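Local coordinates for periplasmic protein-probably involved in high-affinity Fe2+ transport (Escherichia coli F11, PDB 5I0Y) that binds copper at a site required for its part in iron transport, as a periplasmic protein probably serving high-affinity Fe2+ uptake, at the copper (II) ion site and the interface of chains A and B. Residues are numbered along the deposited sequence; one frame, centred on the assembly and turned at random. Chains: chain A/B, Periplasmic protein-probably involved in high-affinity Fe2+ transport.

Contact 1: the copper (II) ion site. Residues chain A 27, 44, 46, 90, 97, 99-101; chain B 127, 132. With CU (copper (II) ion), chain C.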
loop_
_atom_site.group_PDB
_atom_site.type_symbol
_atom_site.label_atom_id
_atom_site.label_comp_id
_atom_site.label_asym_id
_atom_site.label_seq_id
_atom_site.Cartn_x
_atom_site.Cartn_y
_atom_site.Cartn_z
ATOM N N ILE A 27 -18.335 10.382 7.460
ATOM C CA ILE A 27 -17.511 9.752 8.495
ATOM C C ILE A 27 -16.568 10.771 9.146
ATOM O O ILE A 27 -16.391 11.875 8.647
ATOM C CB ILE A 27 -16.740 8.517 7.931
ATOM C CG1 ILE A 27 -15.836 8.903 6.744
ATOM C CG2 ILE A 27 -17.732 7.455 7.492
ATOM C CD1 ILE A 27 -14.502 9.515 7.125
ATOM N N HIS A 44 -20.231 9.875 2.562
ATOM C CA HIS A 44 -18.849 9.475 2.290
ATOM C C HIS A 44 -18.897 8.653 1.030
ATOM O O HIS A 44 -19.630 7.672 0.967
ATOM C CB HIS A 44 -18.289 8.663 3.444
ATOM C CG HIS A 44 -16.796 8.477 3.398
ATOM N ND1 HIS A 44 -15.938 9.501 3.499
ATOM C CD2 HIS A 44 -16.022 7.325 3.305
ATOM C CE1 HIS A 44 -14.677 9.033 3.459
ATOM N NE2 HIS A 44 -14.736 7.707 3.336
ATOM N N GLN A 46 -16.852 6.390 -1.898
ATOM C CA GLN A 46 -15.724 5.464 -1.841
ATOM C C GLN A 46 -15.532 4.760 -3.167
ATOM O O GLN A 46 -16.490 4.499 -3.890
ATOM C CB GLN A 46 -15.960 4.382 -0.778
ATOM C CG GLN A 46 -15.938 4.790 0.691
ATOM C CD GLN A 46 -15.888 3.577 1.614
ATOM O OE1 GLN A 46 -15.729 2.425 1.159
ATOM N NE2 GLN A 46 -16.042 3.820 2.907
ATOM N N MET A 90 -7.616 5.334 2.784
ATOM C CA MET A 90 -8.229 5.310 4.109
ATOM C C MET A 90 -8.323 3.895 4.604
ATOM O O MET A 90 -8.209 2.940 3.827
ATOM C CB MET A 90 -9.646 5.871 4.046
ATOM C CG MET A 90 -9.747 7.207 3.335
ATOM S SD MET A 90 -11.356 7.982 3.612
ATOM C CE MET A 90 -11.000 8.736 5.182
ATOM N N HIS A 97 -9.744 1.452 1.815
ATOM C CA HIS A 97 -10.438 1.910 0.599
ATOM C C HIS A 97 -9.903 3.267 0.233
ATOM O O HIS A 97 -8.983 3.785 0.879
ATOM C CB HIS A 97 -11.952 1.966 0.804
ATOM C CG HIS A 97 -12.372 2.941 1.861
ATOM N ND1 HIS A 97 -12.847 2.546 3.074
ATOM C CD2 HIS A 97 -12.356 4.334 1.874
ATOM C CE1 HIS A 97 -13.138 3.642 3.813
ATOM N NE2 HIS A 97 -12.849 4.733 3.091
ATOM N N GLY A 99 -11.477 7.212 -0.518
ATOM C CA GLY A 99 -12.725 7.926 -0.314
ATOM C C GLY A 99 -12.605 9.358 0.119
ATOM O O GLY A 99 -11.507 9.878 0.281
ATOM N N ALA A 100 -13.775 9.981 0.270
ATOM C CA ALA A 100 -13.863 11.368 0.729
ATOM C C ALA A 100 -15.289 11.653 1.158
ATOM O O ALA A 100 -16.251 11.169 0.530
ATOM C CB ALA A 100 -13.457 12.357 -0.356
ATOM N N ASN A 101 -15.415 12.444 2.225
ATOM C CA ASN A 101 -16.696 13.107 2.518
ATOM C C ASN A 101 -17.019 14.153 1.436
ATOM O O ASN A 101 -16.140 14.905 1.033
ATOM C CB ASN A 101 -16.626 13.805 3.886
ATOM C CG ASN A 101 -16.823 12.861 5.049
ATOM O OD1 ASN A 101 -17.196 11.697 4.908
ATOM N ND2 ASN A 101 -16.611 13.410 6.251
ATOM N N HIS B 127 -10.580 5.952 9.551
ATOM C CA HIS B 127 -11.884 6.315 10.119
ATOM C C HIS B 127 -11.832 6.245 11.625
ATOM O O HIS B 127 -11.229 5.342 12.186
ATOM C CB HIS B 127 -12.980 5.411 9.575
ATOM C CG HIS B 127 -13.335 5.665 8.117
ATOM N ND1 HIS B 127 -14.586 5.541 7.661
ATOM C CD2 HIS B 127 -12.541 6.029 7.005
ATOM C CE1 HIS B 127 -14.615 5.789 6.327
ATOM N NE2 HIS B 127 -13.374 6.114 5.936
ATOM N N THR B 132 -17.884 3.313 11.807
ATOM C CA THR B 132 -16.955 2.791 10.801
ATOM C C THR B 132 -15.496 2.809 11.238
ATOM O O THR B 132 -14.627 2.281 10.521
ATOM C CB THR B 132 -17.069 3.562 9.466
ATOM O OG1 THR B 132 -16.460 4.844 9.605
ATOM C CG2 THR B 132 -18.528 3.731 9.025
HETATM CU CU CU C . -12.783 6.875 3.898
#
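Copper sits in a near-tetrahedral pocket of one thioether and three imidazoles, closed by a histidine from the second subunit. The ion is partly occupied and one of its two conformers is given, so the 1.8 Å from A:Met90 SD to CU, short for a copper thioether bond, carries no weight. A:His44 NE2 binds CU at 2.2 Å, with its CG anti to the backbone N (chi1 -167°), and A:His97 NE2 at 2.3 Å, from a ring set in the crowded position between backbone N and carbonyl carbon (chi1 63°). B:His127 NE2 reaches CU across the dimer at 2.3 Å, its side chain crossing those of A:His97 and A:Met90 at about a right angle. The tight part lies around A:Ile27: CG1 rests over the centre of the A:His44 ring, CD1 over that of B:His127. By contrast, engineered A:Gln46, natively glutamate, is a second-shell neighbour whose amide NE2 lies over the rim of the A:His97 ring, 4.6 Å from CU. Second-shell bonds probably help orient two of the rings. B:His127 ND1 donates to B:Thr132 OG1 (2.8 Å), nearly straight and in the ring plane; A:His44 ND1 donates to A:Asn101 OD1 (2.9 Å) by a bent, tilted bond from above the carbonyl plane, while A:Ile27 N takes a lone pair of the same oxygen. The site gives the protein the copper centre that iron transport requires and ties its ligands across two subunits.

Contact 2: the interface of chains A and B. Residues chain A 64, 66-68, 89, 96, 98, 124; chain B 64, 66-68, 96, 98, 124.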
loop_
_atom_site.group_PDB
_atom_site.type_symbol
_atom_site.label_atom_id
_atom_site.label_comp_id
_atom_site.label_asym_id
_atom_site.label_seq_id
_atom_site.Cartn_x
_atom_site.Cartn_y
_atom_site.Cartn_z
ATOM N N TRP A 64 -6.531 -5.770 -1.987
ATOM C CA TRP A 64 -6.635 -4.343 -2.193
ATOM C C TRP A 64 -5.520 -3.853 -3.068
ATOM O O TRP A 64 -4.377 -4.315 -2.957
ATOM C CB TRP A 64 -6.557 -3.650 -0.844
ATOM C CG TRP A 64 -6.920 -2.192 -0.947
ATOM C CD1 TRP A 64 -8.076 -1.646 -1.519
ATOM C CD2 TRP A 64 -6.153 -1.056 -0.442
ATOM N NE1 TRP A 64 -8.052 -0.271 -1.421
ATOM C CE2 TRP A 64 -6.934 0.135 -0.750
ATOM C CE3 TRP A 64 -4.952 -0.914 0.248
ATOM C CZ2 TRP A 64 -6.497 1.404 -0.423
ATOM C CZ3 TRP A 64 -4.526 0.376 0.585
ATOM C CH2 TRP A 64 -5.291 1.508 0.272
ATOM N N PRO A 66 -3.163 -0.946 -3.499
ATOM C CA PRO A 66 -2.734 0.189 -2.705
ATOM C C PRO A 66 -2.012 1.199 -3.563
ATOM O O PRO A 66 -1.672 0.897 -4.714
ATOM C CB PRO A 66 -1.750 -0.462 -1.730
ATOM C CG PRO A 66 -1.064 -1.502 -2.591
ATOM C CD PRO A 66 -2.121 -1.996 -3.559
ATOM N N TYR A 67 -1.791 2.391 -3.025
ATOM C CA TYR A 67 -0.967 3.431 -3.660
ATOM C C TYR A 67 -1.573 4.000 -4.941
ATOM O O TYR A 67 -0.863 4.590 -5.727
ATOM C CB TYR A 67 0.492 2.977 -3.876
ATOM C CG TYR A 67 1.243 2.842 -2.573
ATOM C CD1 TYR A 67 1.933 3.919 -2.016
ATOM C CD2 TYR A 67 1.238 1.641 -1.881
ATOM C CE1 TYR A 67 2.610 3.789 -0.808
ATOM C CE2 TYR A 67 1.918 1.502 -0.677
ATOM C CZ TYR A 67 2.587 2.565 -0.152
ATOM O OH TYR A 67 3.241 2.352 1.045
ATOM N N LEU A 68 -2.878 3.863 -5.113
ATOM C CA LEU A 68 -3.550 4.506 -6.251
ATOM C C LEU A 68 -3.707 5.997 -6.007
ATOM O O LEU A 68 -3.768 6.440 -4.859
ATOM C CB LEU A 68 -4.903 3.846 -6.533
ATOM C CG LEU A 68 -4.832 2.364 -6.950
ATOM C CD1 LEU A 68 -6.214 1.805 -7.203
ATOM C CD2 LEU A 68 -3.961 2.202 -8.184
ATOM N N PRO A 89 -6.356 7.667 0.441
ATOM C CA PRO A 89 -6.343 6.304 0.967
ATOM C C PRO A 89 -6.796 6.304 2.425
ATOM O O PRO A 89 -6.396 7.183 3.195
ATOM C CB PRO A 89 -4.872 5.874 0.870
ATOM C CG PRO A 89 -4.108 7.066 0.392
ATOM C CD PRO A 89 -5.011 8.258 0.363
ATOM N N PRO A 96 -9.170 -1.313 4.086
ATOM C CA PRO A 96 -8.754 -0.125 3.340
ATOM C C PRO A 96 -9.649 0.170 2.137
ATOM O O PRO A 96 -10.234 -0.739 1.525
ATOM C CB PRO A 96 -7.342 -0.482 2.884
ATOM C CG PRO A 96 -7.343 -1.979 2.803
ATOM C CD PRO A 96 -8.235 -2.443 3.916
ATOM N N TYR A 98 -10.477 3.865 -0.812
ATOM C CA TYR A 98 -10.217 5.252 -1.177
ATOM C C TYR A 98 -11.525 5.994 -1.070
ATOM O O TYR A 98 -12.555 5.472 -1.454
ATOM C CB TYR A 98 -9.676 5.369 -2.618
ATOM C CG TYR A 98 -8.386 4.611 -2.835
ATOM C CD1 TYR A 98 -7.163 5.204 -2.567
ATOM C CD2 TYR A 98 -8.414 3.291 -3.291
ATOM C CE1 TYR A 98 -5.975 4.501 -2.757
ATOM C CE2 TYR A 98 -7.227 2.576 -3.486
ATOM C CZ TYR A 98 -6.025 3.178 -3.222
ATOM O OH TYR A 98 -4.850 2.478 -3.416
ATOM N N MET A 124 4.940 3.747 -5.250
ATOM C CA MET A 124 5.167 2.307 -5.151
ATOM C C MET A 124 5.922 1.863 -6.393
ATOM O O MET A 124 5.516 2.179 -7.508
ATOM C CB MET A 124 3.857 1.543 -5.004
ATOM C CG MET A 124 4.033 0.039 -5.226
ATOM S SD MET A 124 2.575 -0.960 -4.842
ATOM C CE MET A 124 2.856 -1.341 -3.111
ATOM N N TRP B 64 -1.267 -7.358 3.943
ATOM C CA TRP B 64 -0.151 -6.432 3.937
ATOM C C TRP B 64 -0.497 -5.149 4.651
ATOM O O TRP B 64 -1.637 -4.675 4.607
ATOM C CB TRP B 64 0.232 -6.123 2.497
ATOM C CG TRP B 64 1.512 -5.364 2.366
ATOM C CD1 TRP B 64 2.738 -5.685 2.930
ATOM C CD2 TRP B 64 1.733 -4.128 1.636
ATOM N NE1 TRP B 64 3.687 -4.772 2.599
ATOM C CE2 TRP B 64 3.151 -3.801 1.812
ATOM C CE3 TRP B 64 0.939 -3.295 0.860
ATOM C CZ2 TRP B 64 3.735 -2.691 1.214
ATOM C CZ3 TRP B 64 1.545 -2.166 0.271
ATOM C CH2 TRP B 64 2.897 -1.868 0.457
ATOM N N PRO B 66 -0.034 -1.407 4.373
ATOM C CA PRO B 66 0.423 -0.409 3.400
ATOM C C PRO B 66 0.737 0.932 4.039
ATOM O O PRO B 66 0.400 1.158 5.210
ATOM C CB PRO B 66 -0.795 -0.283 2.476
ATOM C CG PRO B 66 -1.958 -0.384 3.429
ATOM C CD PRO B 66 -1.507 -1.376 4.505
ATOM N N TYR B 67 1.412 1.799 3.288
ATOM C CA TYR B 67 1.667 3.204 3.691
ATOM C C TYR B 67 2.597 3.348 4.886
ATOM O O TYR B 67 2.616 4.404 5.523
ATOM C CB TYR B 67 0.356 3.991 3.897
ATOM C CG TYR B 67 -0.398 4.114 2.605
ATOM C CD1 TYR B 67 -0.116 5.142 1.703
ATOM C CD2 TYR B 67 -1.382 3.193 2.280
ATOM C CE1 TYR B 67 -0.817 5.246 0.503
ATOM C CE2 TYR B 67 -2.075 3.285 1.084
ATOM C CZ TYR B 67 -1.788 4.297 0.214
ATOM O OH TYR B 67 -2.511 4.344 -0.960
ATOM N N LEU B 68 3.416 2.333 5.156
ATOM C CA LEU B 68 4.403 2.475 6.230
ATOM C C LEU B 68 5.606 3.289 5.751
ATOM O O LEU B 68 5.879 3.381 4.554
ATOM C CB LEU B 68 4.875 1.107 6.721
ATOM C CG LEU B 68 3.786 0.256 7.371
ATOM C CD1 LEU B 68 4.329 -1.113 7.748
ATOM C CD2 LEU B 68 3.162 0.924 8.589
ATOM N N PRO B 96 3.224 -7.185 -2.570
ATOM C CA PRO B 96 3.878 -5.945 -2.128
ATOM C C PRO B 96 4.792 -6.154 -0.930
ATOM O O PRO B 96 4.591 -7.082 -0.147
ATOM C CB PRO B 96 2.684 -5.065 -1.725
ATOM C CG PRO B 96 1.617 -6.032 -1.346
ATOM C CD PRO B 96 1.778 -7.208 -2.283
ATOM N N TYR B 98 8.235 -3.815 1.486
ATOM C CA TYR B 98 9.112 -2.638 1.553
ATOM C C TYR B 98 10.545 -3.091 1.378
ATOM O O TYR B 98 10.927 -4.113 1.931
ATOM C CB TYR B 98 8.956 -1.890 2.892
ATOM C CG TYR B 98 7.535 -1.465 3.160
ATOM C CD1 TYR B 98 7.062 -0.231 2.697
ATOM C CD2 TYR B 98 6.674 -2.294 3.861
ATOM C CE1 TYR B 98 5.754 0.160 2.940
ATOM C CE2 TYR B 98 5.353 -1.916 4.110
ATOM C CZ TYR B 98 4.901 -0.690 3.640
ATOM O OH TYR B 98 3.593 -0.321 3.880
ATOM N N MET B 124 -2.207 7.780 4.719
ATOM C CA MET B 124 -3.405 6.973 4.883
ATOM C C MET B 124 -4.182 7.514 6.076
ATOM O O MET B 124 -3.591 7.800 7.123
ATOM C CB MET B 124 -3.086 5.485 5.058
ATOM C CG MET B 124 -4.304 4.646 5.414
ATOM S SD MET B 124 -3.985 2.882 5.414
ATOM C CE MET B 124 -4.600 2.448 3.784
HETATM O O HOH W 1 4.437 4.252 2.253
HETATM O O HOH W 2 -2.095 6.349 -2.644
#
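A two-fold patch joins two copies of the protein, centred on A:Tyr67 and B:Tyr67, whose side chains reach toward each other from opposite sides, so that the rings overlap near their rims. Stacking comes first: the two phenol rings have centroids 4.4 Å apart and planes 19° from parallel. In both, CG is anti to the carbonyl carbon, which sends the ring over its twin and the hydroxyl to the partner's backbone. Hydrogen bonds follow from this reach. A:Tyr67 N donates to B:Tyr67 OH at 2.9 Å, and B:Tyr67 N returns the bond to A:Tyr67 OH; both are clearly bent, 136° and 131° at the hydrogen. Water adds a second grip on each phenol: water 2 lies 2.7 Å from B:Tyr67 OH and also meets A:Leu68 O, while water 1, in the plane of the A:Tyr67 ring, links that hydroxyl to B:Leu68 O. Within each subunit the next amide is held too, A:Leu68 N donating almost straight to A:Tyr98 OH (2.9 Å), which probably steadies the loop that presents the tyrosine. Apolar contacts close the flanks. A:Pro89 CB packs 3.5 Å from B:Tyr67 CZ, crossing the phenol at about a right angle. The bent thioether of A:Met124 puts its CE methyl 3.6 Å from B:Trp64 CH2, tip to tip, and the same end of that indole meets the ring edge of A:Tyr67. Each indole is itself clamped, with A:Pro96 CB over one face of A:Trp64 and A:Pro66 CA and A:Tyr98 OH toward the rim of the other. In the mixed beta-sandwich, the loop carrying residues 64 to 68 leads into strand 69-76 and lies beside strands 88-92 and 95-102, while residue 124 comes from the loop just before strand 125-126.

The C-alpha centres of contact 1 and contact 2 lie about 15 Å apart, and two strands of chain A, 88-92 and 95-102, run through both. In strand 88-92, A:Pro89 belongs to contact 2 and its neighbour A:Met90 to contact 1; strand 95-102 likewise places A:Pro96 and A:Tyr98 in contact 2, on either side of A:His97 in contact 1. From chain B, B:Met124 enters contact 2 a few residues before B:His127 reaches the copper. Dimer packing and metal binding are thus closely joined: the association in contact 2 probably helps set the position of the partner histidine in contact 1, and two-fold symmetry repeats the pairing.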